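Long-range contacts in 2-c-methyl-d-erythritol 2,4-cyclodiphosphate synthase (Plasmodium falciparum, PDB 4C81), which probably catalyses the zinc-dependent cyclisation of a CDP-linked methylerythritol phosphate to 2-C-methyl-D-erythritol 2,4-cyclodiphosphate in the non-mevalonate route to isoprenoids: residues D15-K20 with G62-H67; V123-P128 with K169-F174; V70-G75 with A175-I180; G117-N122 with S150-K155. The protein carries 1 engineered substitution. One frame throughout, in Å; residues are numbered along the deposited sequence.

Contact 1: residues D15-K20 with G62-H67; sequences DIHKIK and GDIIYH. With ZN (zinc ion), chain B.
Asp-15 and His-17, alternate residues of a strand, face Ile-64, in the first turn of helix 64-77, and Gly-62 in the loop just before it, with 5.3 Å between the CA atoms of Asp-15 and Ile-64. Both strand side chains point toward the helix, and His-67, one turn into it, completes the three protein ligands of a zinc ion. Asp-15 binds the metal through OD2 at 2.0 Å, His-17 through NE2 at 2.0 Å and His-67 through ND1 at 2.1 Å; a water modelled rather close to the ion appears to take a fourth position. The imidazoles meet rim to rim, their planes 77° apart. Asp-15 CG lies anti to the backbone N (chi1 -164°), which sets CG on the side of the first helical turn; from there OD2 comes within 3.4 Å of Ile-64 CA. One face of the His-17 ring rests on Gly-62 CA, a CH-pi contact of 3.8 Å to the ring centroid, while Ile-64 CG2 touches CD2 at the edge, 3.5 Å away. In the second shell, Asp-15 OD1 pairs with Lys-157 of the second subunit, and His-67 NE2 bonds to Ser-98. Asp-63, at the N-cap, accepts from Tyr-66 N through OD1, which also bonds to Gly-47 N. Two different imidazole nitrogens and one carboxylate oxygen make a zinc centre beside bound CDP, consistent with a metal that positions and polarises a substrate phosphate.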
loop_
_atom_site.group_PDB
_atom_site.type_symbol
_atom_site.label_atom_id
_atom_site.label_comp_id
_atom_site.label_asym_id
_atom_site.label_seq_id
_atom_site.Cartn_x
_atom_site.Cartn_y
_atom_site.Cartn_z
ATOM N N ASP A 15 4.984 -8.113 -3.689
ATOM C CA ASP A 15 5.743 -9.348 -3.789
ATOM C C ASP A 15 6.716 -9.469 -2.626
ATOM O O ASP A 15 7.110 -8.466 -2.014
ATOM C CB ASP A 15 6.489 -9.422 -5.121
ATOM C CG ASP A 15 6.969 -10.827 -5.453
ATOM O OD1 ASP A 15 6.437 -11.817 -4.891
ATOM O OD2 ASP A 15 7.893 -10.937 -6.284
ATOM N N ILE A 16 7.071 -10.714 -2.321
ATOM C CA ILE A 16 8.030 -11.045 -1.275
ATOM C C ILE A 16 8.816 -12.273 -1.723
ATOM O O ILE A 16 8.243 -13.209 -2.292
ATOM C CB ILE A 16 7.323 -11.316 0.091
ATOM C CG1 ILE A 16 8.338 -11.738 1.164
ATOM C CG2 ILE A 16 6.223 -12.369 -0.058
ATOM C CD1 ILE A 16 7.761 -11.813 2.572
ATOM N N HIS A 17 10.130 -12.260 -1.491
ATOM C CA HIS A 17 10.953 -13.446 -1.702
ATOM C C HIS A 17 11.941 -13.643 -0.569
ATOM O O HIS A 17 12.402 -12.675 0.043
ATOM C CB HIS A 17 11.672 -13.388 -3.054
ATOM C CG HIS A 17 10.766 -13.658 -4.216
ATOM N ND1 HIS A 17 10.232 -14.904 -4.466
ATOM C CD2 HIS A 17 10.272 -12.837 -5.171
ATOM C CE1 HIS A 17 9.461 -14.841 -5.538
ATOM N NE2 HIS A 17 9.468 -13.599 -5.985
ATOM N N LYS A 18 12.233 -14.913 -0.292
ATOM C CA LYS A 18 13.219 -15.303 0.707
ATOM C C LYS A 18 14.615 -15.050 0.160
ATOM O O LYS A 18 14.888 -15.316 -1.017
ATOM C CB LYS A 18 13.074 -16.786 1.062
ATOM C CG LYS A 18 11.745 -17.155 1.707
ATOM C CD LYS A 18 11.591 -18.671 1.878
ATOM C CE LYS A 18 12.579 -19.255 2.883
ATOM N NZ LYS A 18 12.465 -18.630 4.232
ATOM N N ILE A 19 15.489 -14.531 1.015
ATOM C CA ILE A 19 16.867 -14.259 0.630
ATOM C C ILE A 19 17.861 -14.788 1.656
ATOM O O ILE A 19 17.506 -15.077 2.806
ATOM C CB ILE A 19 17.125 -12.744 0.437
ATOM C CG1 ILE A 19 16.809 -11.956 1.718
ATOM C CG2 ILE A 19 16.313 -12.212 -0.733
ATOM C CD1 ILE A 19 17.548 -10.644 1.815
ATOM N N LYS A 20 19.111 -14.903 1.214
ATOM C CA LYS A 20 20.237 -15.232 2.077
ATOM C C LYS A 20 21.380 -14.282 1.730
ATOM O O LYS A 20 21.892 -14.302 0.607
ATOM C CB LYS A 20 20.658 -16.688 1.873
ATOM C CG LYS A 20 21.854 -17.125 2.706
ATOM C CD LYS A 20 21.992 -18.641 2.739
ATOM C CE LYS A 20 21.002 -19.279 3.703
ATOM N NZ LYS A 20 21.144 -20.755 3.756
ATOM N N GLY A 62 13.371 -14.155 -8.433
ATOM C CA GLY A 62 13.219 -13.461 -7.157
ATOM C C GLY A 62 13.111 -11.949 -7.260
ATOM O O GLY A 62 13.233 -11.250 -6.252
ATOM N N ASP A 63 12.860 -11.442 -8.467
ATOM C CA ASP A 63 12.855 -10.001 -8.715
ATOM C C ASP A 63 11.543 -9.364 -8.248
ATOM O O ASP A 63 10.610 -9.175 -9.033
ATOM C CB ASP A 63 13.110 -9.711 -10.202
ATOM C CG ASP A 63 13.476 -8.257 -10.468
ATOM O OD1 ASP A 63 12.974 -7.357 -9.757
ATOM O OD2 ASP A 63 14.269 -8.003 -11.399
ATOM N N ILE A 64 11.490 -9.030 -6.962
ATOM C CA ILE A 64 10.282 -8.459 -6.357
ATOM C C ILE A 64 9.807 -7.182 -7.055
ATOM O O ILE A 64 8.607 -6.901 -7.083
ATOM C CB ILE A 64 10.446 -8.194 -4.824
ATOM C CG1 ILE A 64 11.679 -7.328 -4.537
ATOM C CG2 ILE A 64 10.503 -9.516 -4.051
ATOM C CD1 ILE A 64 11.804 -6.889 -3.086
ATOM N N ILE A 65 10.736 -6.408 -7.611
ATOM C CA ILE A 65 10.378 -5.159 -8.285
ATOM C C ILE A 65 9.631 -5.442 -9.591
ATOM O O ILE A 65 8.513 -4.954 -9.800
ATOM C CB ILE A 65 11.616 -4.267 -8.537
ATOM C CG1 ILE A 65 12.193 -3.773 -7.205
ATOM C CG2 ILE A 65 11.263 -3.086 -9.416
ATOM C CD1 ILE A 65 13.414 -2.883 -7.360
ATOM N N TYR A 66 10.239 -6.232 -10.471
ATOM C CA TYR A 66 9.582 -6.579 -11.732
ATOM C C TYR A 66 8.255 -7.302 -11.520
ATOM O O TYR A 66 7.272 -7.004 -12.206
ATOM C CB TYR A 66 10.501 -7.426 -12.628
ATOM C CG TYR A 66 11.555 -6.662 -13.425
ATOM C CD1 TYR A 66 11.594 -5.265 -13.455
ATOM C CD2 TYR A 66 12.489 -7.353 -14.191
ATOM C CE1 TYR A 66 12.549 -4.585 -14.198
ATOM C CE2 TYR A 66 13.446 -6.678 -14.941
ATOM C CZ TYR A 66 13.470 -5.299 -14.938
ATOM O OH TYR A 66 14.414 -4.632 -15.680
ATOM N N HIS A 67 8.222 -8.239 -10.575
ATOM C CA HIS A 67 7.010 -9.011 -10.312
ATOM C C HIS A 67 5.895 -8.118 -9.761
ATOM O O HIS A 67 4.750 -8.199 -10.217
ATOM C CB HIS A 67 7.278 -10.178 -9.357
ATOM C CG HIS A 67 8.318 -11.138 -9.847
ATOM N ND1 HIS A 67 8.834 -12.144 -9.059
ATOM C CD2 HIS A 67 8.957 -11.228 -11.038
ATOM C CE1 HIS A 67 9.740 -12.817 -9.746
ATOM N NE2 HIS A 67 9.832 -12.282 -10.950
HETATM ZN ZN ZN B . 8.100 -12.710 -7.220
HETATM O O HOH W 1 6.478 -13.434 -7.624
#

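Contact 2: residues V123-P128 with K169-F174; sequences VIAQVP and KAIECF. With ZN (zinc ion), chain C; CDP (cytidine-5'-diphosphate), chain D.
Ile-124 CD1 approaches the Phe-174 ring obliquely, 4.2 Å from CE1, and the same ring meets Tyr-14 of its own chain and packs edge-to-face with Phe-174 of both the second and third subunits. The other flat group, the Glu-172 carboxylate, stands beside Ile-124, the two side chains pointing the same way, with CD1 3.7 Å from OE2. Glu-172 OE1 binds a zinc ion that His-159 of the second subunit also ligates, and it is hydrogen-bonded to Tyr-14. Beneath these groups the backbones form an antiparallel hydrogen-bonded pair: Ile-124 N donates to Glu-172 O at 2.8 Å, and Glu-172 N returns a bond to Ile-124 O at 3.1 Å. Beyond it the strand of Val-123 ends, yet Ala-125 CB still presses on Ile-171 CG2 at 3.4 Å, tighter than usual for two carbons. A water joins Gln-126 N to Ala-170 O across the widening gap. In the turn, Ala-125 O accepts from N4 of CDP at 2.9 Å, a backbone bond to the exocyclic amine, consistent with recognition of cytosine. On the sheet face of Val-123 and Cys-173 lies helix 64-77, while helix 163-166 covers Ile-124 and Glu-172, and strand 9-21 flanks 170-181 on its far side.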
loop_
_atom_site.group_PDB
_atom_site.type_symbol
_atom_site.label_atom_id
_atom_site.label_comp_id
_atom_site.label_asym_id
_atom_site.label_seq_id
_atom_site.Cartn_x
_atom_site.Cartn_y
_atom_site.Cartn_z
ATOM N N VAL A 123 10.541 -0.557 -1.873
ATOM C CA VAL A 123 11.208 -1.790 -1.472
ATOM C C VAL A 123 11.478 -1.734 0.026
ATOM O O VAL A 123 12.000 -0.743 0.522
ATOM C CB VAL A 123 12.533 -1.986 -2.233
ATOM C CG1 VAL A 123 13.262 -3.246 -1.755
ATOM C CG2 VAL A 123 12.277 -2.050 -3.737
ATOM N N ILE A 124 11.097 -2.790 0.738
ATOM C CA ILE A 124 11.365 -2.901 2.168
ATOM C C ILE A 124 12.380 -4.017 2.330
ATOM O O ILE A 124 12.088 -5.185 2.058
ATOM C CB ILE A 124 10.099 -3.184 2.995
ATOM C CG1 ILE A 124 8.996 -2.183 2.626
ATOM C CG2 ILE A 124 10.427 -3.094 4.486
ATOM C CD1 ILE A 124 7.694 -2.389 3.376
ATOM N N ALA A 125 13.581 -3.634 2.749
ATOM C CA ALA A 125 14.727 -4.530 2.767
ATOM C C ALA A 125 15.869 -3.905 3.566
ATOM O O ALA A 125 16.112 -2.704 3.470
ATOM C CB ALA A 125 15.174 -4.824 1.337
ATOM N N GLN A 126 16.556 -4.718 4.366
ATOM C CA GLN A 126 17.765 -4.261 5.053
ATOM C C GLN A 126 18.861 -4.025 4.018
ATOM O O GLN A 126 19.514 -2.982 4.020
ATOM C CB GLN A 126 18.233 -5.287 6.091
ATOM C CG GLN A 126 17.273 -5.513 7.254
ATOM C CD GLN A 126 17.056 -4.273 8.109
ATOM O OE1 GLN A 126 15.923 -3.950 8.478
ATOM N NE2 GLN A 126 18.141 -3.573 8.432
ATOM N N VAL A 127 19.042 -5.006 3.137
ATOM C CA VAL A 127 19.977 -4.922 2.016
ATOM C C VAL A 127 19.331 -5.550 0.773
ATOM O O VAL A 127 18.457 -6.410 0.898
ATOM C CB VAL A 127 21.310 -5.636 2.339
ATOM C CG1 VAL A 127 22.044 -4.906 3.457
ATOM C CG2 VAL A 127 21.070 -7.088 2.715
ATOM N N PRO A 128 19.747 -5.122 -0.434
ATOM C CA PRO A 128 20.770 -4.126 -0.715
ATOM C C PRO A 128 20.268 -2.692 -0.616
ATOM O O PRO A 128 19.078 -2.450 -0.369
ATOM C CB PRO A 128 21.162 -4.444 -2.160
ATOM C CG PRO A 128 19.914 -4.943 -2.770
ATOM C CD PRO A 128 19.171 -5.667 -1.678
ATOM N N LYS A 169 15.664 -12.319 6.283
ATOM C CA LYS A 169 15.105 -13.586 5.825
ATOM C C LYS A 169 14.314 -13.395 4.532
ATOM O O LYS A 169 14.090 -14.352 3.794
ATOM C CB LYS A 169 14.206 -14.204 6.900
ATOM C CG LYS A 169 14.946 -14.608 8.172
ATOM C CD LYS A 169 13.998 -15.138 9.243
ATOM C CE LYS A 169 13.500 -16.539 8.919
ATOM N NZ LYS A 169 12.665 -17.102 10.016
ATOM N N ALA A 170 13.890 -12.158 4.267
ATOM C CA ALA A 170 13.109 -11.851 3.075
ATOM C C ALA A 170 13.226 -10.378 2.698
ATOM O O ALA A 170 13.698 -9.558 3.488
ATOM C CB ALA A 170 11.646 -12.225 3.296
ATOM N N ILE A 171 12.794 -10.064 1.480
ATOM C CA ILE A 171 12.640 -8.682 1.011
ATOM C C ILE A 171 11.274 -8.548 0.346
ATOM O O ILE A 171 10.746 -9.519 -0.204
ATOM C CB ILE A 171 13.752 -8.270 0.018
ATOM C CG1 ILE A 171 13.846 -9.249 -1.162
ATOM C CG2 ILE A 171 15.102 -8.184 0.742
ATOM C CD1 ILE A 171 14.807 -8.812 -2.250
ATOM N N GLU A 172 10.694 -7.355 0.397
ATOM C CA GLU A 172 9.372 -7.162 -0.197
ATOM C C GLU A 172 9.243 -5.836 -0.925
ATOM O O GLU A 172 10.053 -4.919 -0.747
ATOM C CB GLU A 172 8.245 -7.383 0.828
ATOM C CG GLU A 172 8.114 -6.374 1.951
ATOM C CD GLU A 172 6.988 -6.739 2.929
ATOM O OE1 GLU A 172 6.634 -7.938 3.023
ATOM O OE2 GLU A 172 6.462 -5.825 3.600
ATOM N N CYS A 173 8.245 -5.773 -1.800
ATOM C CA CYS A 173 8.043 -4.622 -2.673
ATOM C C CYS A 173 6.556 -4.320 -2.790
ATOM O O CYS A 173 5.745 -5.238 -2.935
ATOM C CB CYS A 173 8.616 -4.901 -4.073
ATOM S SG CYS A 173 8.651 -3.445 -5.145
ATOM N N PHE A 174 6.216 -3.033 -2.711
ATOM C CA PHE A 174 4.904 -2.522 -3.085
ATOM C C PHE A 174 5.075 -1.610 -4.286
ATOM O O PHE A 174 5.824 -0.645 -4.226
ATOM C CB PHE A 174 4.279 -1.723 -1.939
ATOM C CG PHE A 174 3.854 -2.564 -0.782
ATOM C CD1 PHE A 174 4.775 -2.957 0.176
ATOM C CD2 PHE A 174 2.535 -2.974 -0.650
ATOM C CE1 PHE A 174 4.387 -3.745 1.257
ATOM C CE2 PHE A 174 2.142 -3.756 0.428
ATOM C CZ PHE A 174 3.068 -4.143 1.377
HETATM ZN ZN ZN C . 5.645 -8.989 4.877
HETATM O O3B CDP D . 15.848 5.247 9.751
HETATM P PB CDP D . 15.377 5.930 8.358
HETATM O O1B CDP D . 13.881 6.415 8.635
HETATM O O2B CDP D . 16.240 7.071 7.958
HETATM O O3A CDP D . 15.238 4.775 7.240
HETATM P PA CDP D . 16.325 3.606 6.998
HETATM O O1A CDP D . 17.330 3.555 8.082
HETATM O O2A CDP D . 15.569 2.383 6.656
HETATM O "O5'" CDP D . 17.061 4.096 5.655
HETATM C "C5'" CDP D . 17.390 5.472 5.426
HETATM C "C4'" CDP D . 17.669 5.707 3.940
HETATM O "O4'" CDP D . 18.584 4.672 3.500
HETATM C "C3'" CDP D . 16.412 5.495 3.099
HETATM O "O3'" CDP D . 15.651 6.706 3.016
HETATM C "C2'" CDP D . 17.015 5.138 1.745
HETATM O "O2'" CDP D . 17.412 6.325 1.050
HETATM C "C1'" CDP D . 18.269 4.331 2.116
HETATM N N1 CDP D . 17.981 2.876 1.930
HETATM C C2 CDP D . 17.909 2.356 0.625
HETATM O O2 CDP D . 18.078 3.086 -0.351
HETATM N N3 CDP D . 17.641 0.999 0.440
HETATM C C4 CDP D . 17.437 0.145 1.520
HETATM N N4 CDP D . 17.186 -1.141 1.289
HETATM C C5 CDP D . 17.512 0.647 2.816
HETATM C C6 CDP D . 17.779 2.000 3.022
HETATM O O HOH W 2 15.635 -7.791 4.456
#

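Contact 3: residues V70-G75 with A175-I180; sequences VDSILG and ANILLI
Ser-72 and Ile-177 form the tight part of this helix-on-strand contact, Ser-72 OG lying 3.4 Å from Ile-177 CG2. The serine points its CB toward the strand, where it also comes within 3.5 Å of Ala-175 O and 4.2 Å of Ala-175 CB. With OG set between the backbone N and the carbonyl carbon (chi1 81°), the hydroxyl bonds back to Ile-69 O, which satisfies it within its own helix; toward the strand it behaves as a small packing group. A residue further on, Ile-73 crosses Ile-177 obliquely, with CG1 against CD1 at 3.8 Å. The packing is looser toward Leu-179, whose CD1 has Ile-73 O, 4.2 Å away, as its nearest neighbour in residues 70-75. This end is buried too: Leu-179 also packs on Ala-76 and Leu-77 of the same helix and on Tyr-114 and Ile-116 of the adjacent strand. Segments 70-75 and 175-180 run in roughly the same sense, at 40° to one another, their axes 7.7 Å apart at closest approach. Helix 64-77 thus lies between strand 170-181 of the central sheet and helix 97-111, on Val-70, Ile-73 and Leu-74, and helix 82-85, on Val-70 and Leu-74.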
loop_
_atom_site.group_PDB
_atom_site.type_symbol
_atom_site.label_atom_id
_atom_site.label_comp_id
_atom_site.label_asym_id
_atom_site.label_seq_id
_atom_site.Cartn_x
_atom_site.Cartn_y
_atom_site.Cartn_z
ATOM N N VAL A 70 4.482 -5.880 -12.532
ATOM C CA VAL A 70 3.567 -6.645 -13.387
ATOM C C VAL A 70 2.196 -6.790 -12.728
ATOM O O VAL A 70 1.177 -6.477 -13.343
ATOM C CB VAL A 70 4.127 -8.036 -13.740
ATOM C CG1 VAL A 70 3.068 -8.887 -14.430
ATOM C CG2 VAL A 70 5.336 -7.889 -14.633
ATOM N N ASP A 71 2.166 -7.218 -11.471
ATOM C CA ASP A 71 0.886 -7.410 -10.786
ATOM C C ASP A 71 0.153 -6.097 -10.502
ATOM O O ASP A 71 -1.071 -6.093 -10.381
ATOM C CB ASP A 71 1.058 -8.253 -9.519
ATOM C CG ASP A 71 1.173 -9.744 -9.825
ATOM O OD1 ASP A 71 0.756 -10.183 -10.924
ATOM O OD2 ASP A 71 1.672 -10.483 -8.957
ATOM N N SER A 72 0.885 -4.984 -10.421
ATOM C CA SER A 72 0.243 -3.674 -10.283
ATOM C C SER A 72 -0.513 -3.320 -11.566
ATOM O O SER A 72 -1.637 -2.822 -11.516
ATOM C CB SER A 72 1.247 -2.572 -9.908
ATOM O OG SER A 72 1.963 -2.074 -11.028
ATOM N N ILE A 73 0.111 -3.593 -12.706
ATOM C CA ILE A 73 -0.514 -3.375 -14.015
ATOM C C ILE A 73 -1.728 -4.289 -14.223
ATOM O O ILE A 73 -2.800 -3.820 -14.615
ATOM C CB ILE A 73 0.513 -3.585 -15.156
ATOM C CG1 ILE A 73 1.573 -2.482 -15.118
ATOM C CG2 ILE A 73 -0.179 -3.602 -16.522
ATOM C CD1 ILE A 73 2.777 -2.759 -15.981
ATOM N N LEU A 74 -1.561 -5.587 -13.968
ATOM C CA LEU A 74 -2.661 -6.543 -14.079
ATOM C C LEU A 74 -3.788 -6.154 -13.130
ATOM O O LEU A 74 -4.961 -6.153 -13.508
ATOM C CB LEU A 74 -2.181 -7.963 -13.765
ATOM C CG LEU A 74 -1.222 -8.565 -14.791
ATOM C CD1 LEU A 74 -0.755 -9.944 -14.353
ATOM C CD2 LEU A 74 -1.892 -8.627 -16.150
ATOM N N GLY A 75 -3.422 -5.810 -11.899
ATOM C CA GLY A 75 -4.396 -5.397 -10.899
ATOM C C GLY A 75 -5.194 -4.180 -11.335
ATOM O O GLY A 75 -6.419 -4.138 -11.194
ATOM N N ALA A 175 4.387 -1.921 -5.377
ATOM C CA ALA A 175 4.432 -1.100 -6.579
ATOM C C ALA A 175 3.059 -0.472 -6.776
ATOM O O ALA A 175 2.062 -1.176 -6.779
ATOM C CB ALA A 175 4.804 -1.946 -7.787
ATOM N N ASN A 176 3.026 0.849 -6.932
ATOM C CA ASN A 176 1.788 1.597 -7.090
ATOM C C ASN A 176 1.805 2.315 -8.422
ATOM O O ASN A 176 2.775 2.997 -8.749
ATOM C CB ASN A 176 1.639 2.620 -5.968
ATOM C CG ASN A 176 1.725 1.990 -4.604
ATOM O OD1 ASN A 176 0.708 1.627 -4.017
ATOM N ND2 ASN A 176 2.946 1.825 -4.099
ATOM N N ILE A 177 0.727 2.171 -9.183
ATOM C CA ILE A 177 0.692 2.677 -10.552
ATOM C C ILE A 177 -0.652 3.311 -10.895
ATOM O O ILE A 177 -1.686 2.947 -10.328
ATOM C CB ILE A 177 1.012 1.531 -11.538
ATOM C CG1 ILE A 177 1.452 2.084 -12.894
ATOM C CG2 ILE A 177 -0.160 0.556 -11.663
ATOM C CD1 ILE A 177 2.079 1.041 -13.774
ATOM N N LEU A 178 -0.617 4.284 -11.805
ATOM C CA LEU A 178 -1.823 4.817 -12.423
ATOM C C LEU A 178 -1.751 4.519 -13.910
ATOM O O LEU A 178 -0.704 4.707 -14.534
ATOM C CB LEU A 178 -1.922 6.327 -12.231
ATOM C CG LEU A 178 -2.260 6.819 -10.829
ATOM C CD1 LEU A 178 -2.164 8.338 -10.800
ATOM C CD2 LEU A 178 -3.640 6.355 -10.367
ATOM N N LEU A 179 -2.856 4.034 -14.462
ATOM C CA LEU A 179 -3.010 3.908 -15.901
ATOM C C LEU A 179 -3.998 4.960 -16.394
ATOM O O LEU A 179 -5.093 5.101 -15.849
ATOM C CB LEU A 179 -3.506 2.516 -16.272
ATOM C CG LEU A 179 -2.661 1.344 -15.765
ATOM C CD1 LEU A 179 -3.278 0.035 -16.194
ATOM C CD2 LEU A 179 -1.208 1.431 -16.234
ATOM N N ILE A 180 -3.596 5.688 -17.434
ATOM C CA ILE A 180 -4.379 6.790 -17.986
ATOM C C ILE A 180 -4.920 6.401 -19.360
ATOM O O ILE A 180 -4.154 5.956 -20.214
ATOM C CB ILE A 180 -3.505 8.057 -18.155
ATOM C CG1 ILE A 180 -2.701 8.351 -16.881
ATOM C CG2 ILE A 180 -4.367 9.256 -18.526
ATOM C CD1 ILE A 180 -3.551 8.526 -15.632
#

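Contact 4: residues G117-N122 with S150-K155; sequences GNVDIN and SQISVK
The parallel strands of a beta-alpha-beta unit meet here, Asp-120 beside Ser-153 and Asn-122 beside Lys-155 on one face of the sheet. Lys-155 NZ grips that face: it forms a salt bridge to Asp-120 OD1 at 2.7 Å, with a weak second bond to OD2, and donates to Asn-122 OD1 at 2.9 Å. Bends at chi3 (-71°) and chi4 (-66°) place CE and then NZ so that the amine folds back over its neighbours on strand 114-124. Ser-153 OG lies 2.8 Å from the same Asp-120 OD1. Underneath, the backbone ladder alternates in parallel fashion: Val-119 N to Gln-151 O, Ser-153 N to Val-119 O, Ile-121 N to Ser-153 O and Lys-155 N to Ile-121 O. Helix 130-145, the crossover of the unit, covers the other face, where Val-119 CG1 meets Ile-152 CG2 at 4.0 Å and Ile-121 CG2 meets Val-154 CG2 at 4.2 Å. The polar face instead abuts the third subunit: Gln-12 of that chain bonds Asp-120 OD2 through its N, and Asn-122 ND2 and Lys-155 NZ through its O. Where strand 152-157 begins, Gln-151 NE2 reaches back to Gly-117 O at 2.9 Å, with an N-H...O angle of 166°.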
loop_
_atom_site.group_PDB
_atom_site.type_symbol
_atom_site.label_atom_id
_atom_site.label_comp_id
_atom_site.label_asym_id
_atom_site.label_seq_id
_atom_site.Cartn_x
_atom_site.Cartn_y
_atom_site.Cartn_z
ATOM N N GLY A 117 0.696 6.309 -16.362
ATOM C CA GLY A 117 0.898 7.654 -15.843
ATOM C C GLY A 117 2.254 7.681 -15.174
ATOM O O GLY A 117 3.258 8.031 -15.790
ATOM N N ASN A 118 2.284 7.297 -13.903
ATOM C CA ASN A 118 3.544 7.073 -13.204
ATOM C C ASN A 118 3.468 5.824 -12.340
ATOM O O ASN A 118 2.385 5.290 -12.103
ATOM C CB ASN A 118 3.924 8.283 -12.351
ATOM C CG ASN A 118 3.090 8.392 -11.096
ATOM O OD1 ASN A 118 1.863 8.431 -11.160
ATOM N ND2 ASN A 118 3.750 8.421 -9.946
ATOM N N VAL A 119 4.636 5.350 -11.913
ATOM C CA VAL A 119 4.743 4.227 -10.988
ATOM C C VAL A 119 5.644 4.654 -9.822
ATOM O O VAL A 119 6.650 5.342 -10.024
ATOM C CB VAL A 119 5.286 2.954 -11.684
ATOM C CG1 VAL A 119 6.720 3.148 -12.157
ATOM C CG2 VAL A 119 5.179 1.749 -10.757
ATOM N N ASP A 120 5.248 4.281 -8.606
ATOM C CA ASP A 120 6.020 4.554 -7.392
ATOM C C ASP A 120 6.219 3.225 -6.678
ATOM O O ASP A 120 5.254 2.532 -6.362
ATOM C CB ASP A 120 5.299 5.552 -6.475
ATOM C CG ASP A 120 6.180 6.044 -5.322
ATOM O OD1 ASP A 120 7.414 5.828 -5.354
ATOM O OD2 ASP A 120 5.642 6.660 -4.379
ATOM N N ILE A 121 7.480 2.887 -6.434
ATOM C CA ILE A 121 7.869 1.567 -5.972
ATOM C C ILE A 121 8.576 1.701 -4.628
ATOM O O ILE A 121 9.507 2.497 -4.486
ATOM C CB ILE A 121 8.805 0.884 -6.991
ATOM C CG1 ILE A 121 8.116 0.763 -8.359
ATOM C CG2 ILE A 121 9.212 -0.484 -6.492
ATOM C CD1 ILE A 121 9.070 0.571 -9.509
ATOM N N ASN A 122 8.101 0.934 -3.647
ATOM C CA ASN A 122 8.658 0.902 -2.299
ATOM C C ASN A 122 9.220 -0.474 -1.994
ATOM O O ASN A 122 8.470 -1.441 -1.873
ATOM C CB ASN A 122 7.569 1.220 -1.281
ATOM C CG ASN A 122 7.178 2.674 -1.288
ATOM O OD1 ASN A 122 8.032 3.548 -1.193
ATOM N ND2 ASN A 122 5.882 2.942 -1.389
ATOM N N SER A 150 11.188 9.872 -15.976
ATOM C CA SER A 150 10.442 10.815 -15.138
ATOM C C SER A 150 9.099 10.266 -14.642
ATOM O O SER A 150 8.470 10.870 -13.770
ATOM C CB SER A 150 10.200 12.127 -15.895
ATOM O OG SER A 150 9.260 11.951 -16.941
ATOM N N GLN A 151 8.658 9.140 -15.204
ATOM C CA GLN A 151 7.426 8.478 -14.772
ATOM C C GLN A 151 7.664 7.381 -13.730
ATOM O O GLN A 151 6.719 6.682 -13.360
ATOM C CB GLN A 151 6.712 7.867 -15.981
ATOM C CG GLN A 151 6.233 8.896 -16.988
ATOM C CD GLN A 151 5.790 8.276 -18.298
ATOM O OE1 GLN A 151 6.544 8.259 -19.269
ATOM N NE2 GLN A 151 4.570 7.760 -18.332
ATOM N N ILE A 152 8.906 7.232 -13.267
ATOM C CA ILE A 152 9.291 6.129 -12.373
ATOM C C ILE A 152 9.959 6.631 -11.088
ATOM O O ILE A 152 10.850 7.480 -11.126
ATOM C CB ILE A 152 10.274 5.166 -13.072
ATOM C CG1 ILE A 152 9.691 4.661 -14.395
ATOM C CG2 ILE A 152 10.616 3.990 -12.162
ATOM C CD1 ILE A 152 10.701 3.929 -15.255
ATOM N N SER A 153 9.512 6.091 -9.956
ATOM C CA SER A 153 10.159 6.291 -8.666
ATOM C C SER A 153 10.427 4.930 -8.044
ATOM O O SER A 153 9.563 4.052 -8.071
ATOM C CB SER A 153 9.265 7.102 -7.735
ATOM O OG SER A 153 9.746 7.064 -6.403
ATOM N N VAL A 154 11.629 4.761 -7.497
ATOM C CA VAL A 154 11.964 3.584 -6.699
ATOM C C VAL A 154 12.706 4.030 -5.438
ATOM O O VAL A 154 13.661 4.810 -5.509
ATOM C CB VAL A 154 12.787 2.548 -7.495
ATOM C CG1 VAL A 154 14.126 3.123 -7.936
ATOM C CG2 VAL A 154 12.985 1.282 -6.666
ATOM N N LYS A 155 12.232 3.546 -4.289
ATOM C CA LYS A 155 12.747 3.941 -2.980
ATOM C C LYS A 155 12.888 2.694 -2.117
ATOM O O LYS A 155 12.094 1.755 -2.246
ATOM C CB LYS A 155 11.785 4.922 -2.292
ATOM C CG LYS A 155 11.080 5.905 -3.227
ATOM C CD LYS A 155 10.328 7.002 -2.468
ATOM C CE LYS A 155 9.085 6.487 -1.757
ATOM N NZ LYS A 155 8.023 6.004 -2.683
#

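How the contacts relate
All four contacts reach one five-stranded sheet, and contacts 1 and 3 join it to helix 64-77. Contacts 1 and 2, with centres about 8 Å apart, share the ligand-binding end: Asp-15 O and His-17 O probably accept from Cys-173 N and Ile-171 N. They serve different pockets: contact 1 places its zinc ion beside one CDP, whereas contact 2 holds the cytosine of another, to which Asp-81 of the third subunit also bonds, so this pocket, and probably the other, spans two subunits. Contacts 3 and 4, with centres about 11 Å apart, are joined by a probable hydrogen bond from Asp-120 N to Asn-176 O. Contact 4 adjoins contact 2 through another, Val-123 N to Lys-155 O, 2.8 Å.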